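Local structure of arabinose metabolism transcriptional repressor (Bacillus subtilis, 5D4S) at residues 57-61 and 62-66. The protein binds operator DNA through a winged helix-turn-helix domain of the GntR family and probably represses genes of arabinose metabolism. Residues are numbered along the deposited sequence; the frame is centred on the assembly and turned at random.
Sequences FGVSR and HTIRK. With nucleotides of chain D; nucleotides of chain C.
R61 and R65, one helical turn apart, run side by side in the same direction toward nucleotide DG9 of chain C, their guanidinium planes turned 75° against each other. R61 reaches the base because its chain leaves the backbone with CG turned opposite N (chi1 -166°) and stays extended to NE, bringing NH1 to O6 of DG9 (2.8 Å) and NH2 to N7 of DG9 (2.7 Å). The methyl C7 of DT8 of chain C lies over one guanidinium face and CD of R65 over the other. R65, bent at chi3, instead gives NH1 to the phosphate oxygen OP2 of DG9 (2.8 Å). E50 forms salt bridges to R61 NE and R65 NH1 and probably offsets their like charges. A lysine in place of R61 would probably lose the two side-by-side N-H donors to O6 and N7, as well as the NE contact with E50. At the N-cap, S60 OG accepts from T63 N (3.2 Å) while donating to OP2 of DC10 of chain D (2.8 Å), which also accepts a hydrogen bond from S60 N. I64 CD1 packs on V59 CG2 (3.6 Å) and F57. Residues 58-60 form the turn of the helix-turn-helix; I64 faces helices 24-35 and 50-57, while recognition helix 61-74 presents its arginines to DNA.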
loop_
_atom_site.group_PDB
_atom_site.type_symbol
_atom_site.label_atom_id
_atom_site.label_comp_id
_atom_site.label_asym_id
_atom_site.label_seq_id
_atom_site.Cartn_x
_atom_site.Cartn_y
_atom_site.Cartn_z
ATOM N N PHE B 57 15.215 0.187 9.717
ATOM C CA PHE B 57 13.991 0.376 10.517
ATOM C C PHE B 57 13.649 -0.857 11.350
ATOM O O PHE B 57 12.757 -0.813 12.218
ATOM C CB PHE B 57 12.804 0.725 9.612
ATOM C CG PHE B 57 12.814 2.146 9.132
ATOM C CD1 PHE B 57 12.626 3.190 10.018
ATOM C CD2 PHE B 57 13.008 2.439 7.792
ATOM C CE1 PHE B 57 12.641 4.502 9.584
ATOM C CE2 PHE B 57 13.029 3.745 7.356
ATOM C CZ PHE B 57 12.841 4.778 8.251
ATOM N N GLY B 58 14.336 -1.963 11.083
ATOM C CA GLY B 58 14.121 -3.186 11.845
ATOM C C GLY B 58 12.741 -3.779 11.641
ATOM O O GLY B 58 12.097 -4.237 12.600
ATOM N N VAL B 59 12.279 -3.758 10.392
ATOM C CA VAL B 59 10.963 -4.287 10.026
ATOM C C VAL B 59 11.040 -5.188 8.778
ATOM O O VAL B 59 12.081 -5.262 8.113
ATOM C CB VAL B 59 9.947 -3.141 9.779
ATOM C CG1 VAL B 59 9.863 -2.232 11.018
ATOM C CG2 VAL B 59 10.322 -2.330 8.560
ATOM N N SER B 60 9.945 -5.879 8.460
ATOM C CA SER B 60 9.954 -6.810 7.334
ATOM C C SER B 60 9.946 -6.089 5.997
ATOM O O SER B 60 9.641 -4.899 5.934
ATOM C CB SER B 60 8.740 -7.738 7.409
ATOM O OG SER B 60 7.561 -6.982 7.240
ATOM N N ARG B 61 10.271 -6.806 4.921
ATOM C CA ARG B 61 10.144 -6.227 3.587
ATOM C C ARG B 61 8.693 -5.821 3.316
ATOM O O ARG B 61 8.430 -4.770 2.737
ATOM C CB ARG B 61 10.629 -7.200 2.497
ATOM C CG ARG B 61 10.832 -6.488 1.163
ATOM C CD ARG B 61 11.365 -7.375 0.025
ATOM N NE ARG B 61 11.201 -6.659 -1.249
ATOM C CZ ARG B 61 11.032 -7.243 -2.438
ATOM N NH1 ARG B 61 11.029 -8.563 -2.557
ATOM N NH2 ARG B 61 10.863 -6.493 -3.511
ATOM N N HIS B 62 7.752 -6.645 3.762
ATOM C CA HIS B 62 6.331 -6.333 3.618
ATOM C C HIS B 62 5.976 -4.957 4.179
ATOM O O HIS B 62 5.255 -4.175 3.551
ATOM C CB HIS B 62 5.483 -7.406 4.309
ATOM C CG HIS B 62 4.028 -7.056 4.406
ATOM N ND1 HIS B 62 3.098 -7.459 3.467
ATOM C CD2 HIS B 62 3.345 -6.329 5.322
ATOM C CE1 HIS B 62 1.903 -7.013 3.817
ATOM N NE2 HIS B 62 2.029 -6.316 4.931
ATOM N N THR B 63 6.484 -4.654 5.367
ATOM C CA THR B 63 6.173 -3.377 5.977
ATOM C C THR B 63 6.788 -2.231 5.169
ATOM O O THR B 63 6.130 -1.210 4.917
ATOM C CB THR B 63 6.643 -3.371 7.436
ATOM O OG1 THR B 63 5.819 -4.281 8.180
ATOM C CG2 THR B 63 6.562 -1.973 8.056
ATOM N N ILE B 64 8.032 -2.405 4.721
ATOM C CA ILE B 64 8.680 -1.363 3.929
ATOM C C ILE B 64 7.889 -1.119 2.645
ATOM O O ILE B 64 7.672 0.027 2.239
ATOM C CB ILE B 64 10.143 -1.729 3.561
ATOM C CG1 ILE B 64 11.044 -1.728 4.800
ATOM C CG2 ILE B 64 10.699 -0.754 2.516
ATOM C CD1 ILE B 64 11.034 -0.393 5.579
ATOM N N ARG B 65 7.438 -2.203 2.023
ATOM C CA ARG B 65 6.732 -2.100 0.754
ATOM C C ARG B 65 5.360 -1.470 0.934
ATOM O O ARG B 65 4.891 -0.745 0.068
ATOM C CB ARG B 65 6.614 -3.476 0.085
ATOM C CG ARG B 65 7.954 -3.887 -0.627
ATOM C CD ARG B 65 7.764 -5.136 -1.469
ATOM N NE ARG B 65 6.781 -4.867 -2.508
ATOM C CZ ARG B 65 7.057 -4.215 -3.632
ATOM N NH1 ARG B 65 8.298 -3.804 -3.877
ATOM N NH2 ARG B 65 6.096 -3.981 -4.509
ATOM N N LYS B 66 4.712 -1.749 2.051
ATOM C CA LYS B 66 3.462 -1.070 2.357
ATOM C C LYS B 66 3.710 0.441 2.499
ATOM O O LYS B 66 2.995 1.251 1.892
ATOM C CB LYS B 66 2.848 -1.676 3.617
ATOM C CG LYS B 66 1.708 -0.866 4.279
ATOM C CD LYS B 66 0.496 -0.763 3.385
ATOM C CE LYS B 66 -0.752 -0.468 4.234
ATOM N NZ LYS B 66 -1.839 0.091 3.421
ATOM P P DC D 10 7.279 -6.483 10.924
ATOM O OP1 DC D 10 7.863 -5.914 12.148
ATOM O OP2 DC D 10 7.229 -5.713 9.660
ATOM O "O5'" DC D 10 7.965 -7.881 10.705
ATOM C "C5'" DC D 10 8.266 -8.684 11.840
ATOM C "C4'" DC D 10 8.010 -10.141 11.537
ATOM O "O4'" DC D 10 6.609 -10.321 11.228
ATOM C "C3'" DC D 10 8.693 -10.673 10.288
ATOM O "O3'" DC D 10 10.070 -10.963 10.527
ATOM C "C2'" DC D 10 7.895 -11.939 10.059
ATOM C "C1'" DC D 10 6.479 -11.455 10.382
ATOM N N1 DC D 10 5.724 -11.097 9.165
ATOM C C2 DC D 10 5.086 -12.113 8.457
ATOM O O2 DC D 10 5.141 -13.267 8.901
ATOM N N3 DC D 10 4.415 -11.806 7.316
ATOM C C4 DC D 10 4.381 -10.544 6.891
ATOM N N4 DC D 10 3.702 -10.277 5.772
ATOM C C5 DC D 10 5.045 -9.497 7.593
ATOM C C6 DC D 10 5.706 -9.817 8.714
ATOM P P DG C 9 8.406 -1.918 -7.376
ATOM O OP1 DG C 9 7.762 -0.914 -8.243
ATOM O OP2 DG C 9 8.147 -1.909 -5.919
ATOM O "O5'" DG C 9 8.115 -3.354 -7.967
ATOM C "C5'" DG C 9 8.106 -3.523 -9.379
ATOM C "C4'" DG C 9 7.363 -4.764 -9.751
ATOM O "O4'" DG C 9 8.158 -5.927 -9.380
ATOM C "C3'" DG C 9 6.014 -4.896 -9.039
ATOM O "O3'" DG C 9 5.028 -5.292 -9.986
ATOM C "C2'" DG C 9 6.271 -5.947 -7.961
ATOM C "C1'" DG C 9 7.417 -6.778 -8.533
ATOM N N9 DG C 9 8.325 -7.305 -7.501
ATOM C C8 DG C 9 9.011 -6.593 -6.540
ATOM N N7 DG C 9 9.755 -7.347 -5.764
ATOM C C5 DG C 9 9.547 -8.636 -6.246
ATOM C C6 DG C 9 10.078 -9.884 -5.810
ATOM O O6 DG C 9 10.869 -10.110 -4.886
ATOM N N1 DG C 9 9.603 -10.942 -6.580
ATOM C C2 DG C 9 8.730 -10.808 -7.639
ATOM N N2 DG C 9 8.377 -11.929 -8.269
ATOM N N3 DG C 9 8.238 -9.656 -8.057
ATOM C C4 DG C 9 8.675 -8.618 -7.313
ATOM P P DT C 8 14.934 -1.330 -4.323
ATOM O OP1 DT C 8 14.875 0.131 -4.109
ATOM O OP2 DT C 8 15.197 -2.265 -3.191
ATOM O "O5'" DT C 8 13.681 -1.780 -5.200
ATOM C "C5'" DT C 8 13.357 -1.023 -6.369
ATOM C "C4'" DT C 8 12.345 -1.736 -7.243
ATOM O "O4'" DT C 8 12.816 -3.078 -7.541
ATOM C "C3'" DT C 8 10.944 -1.899 -6.633
ATOM O "O3'" DT C 8 9.976 -1.703 -7.648
ATOM C "C2'" DT C 8 10.960 -3.345 -6.155
ATOM C "C1'" DT C 8 11.805 -3.998 -7.240
ATOM N N1 DT C 8 12.423 -5.288 -6.829
ATOM C C2 DT C 8 12.265 -6.379 -7.644
ATOM O O2 DT C 8 11.683 -6.337 -8.708
ATOM N N3 DT C 8 12.841 -7.515 -7.188
ATOM C C4 DT C 8 13.527 -7.688 -6.014
ATOM O O4 DT C 8 14.010 -8.776 -5.699
ATOM C C5 DT C 8 13.640 -6.511 -5.189
ATOM C C7 DT C 8 14.357 -6.579 -3.872
ATOM C C6 DT C 8 13.085 -5.377 -5.633
#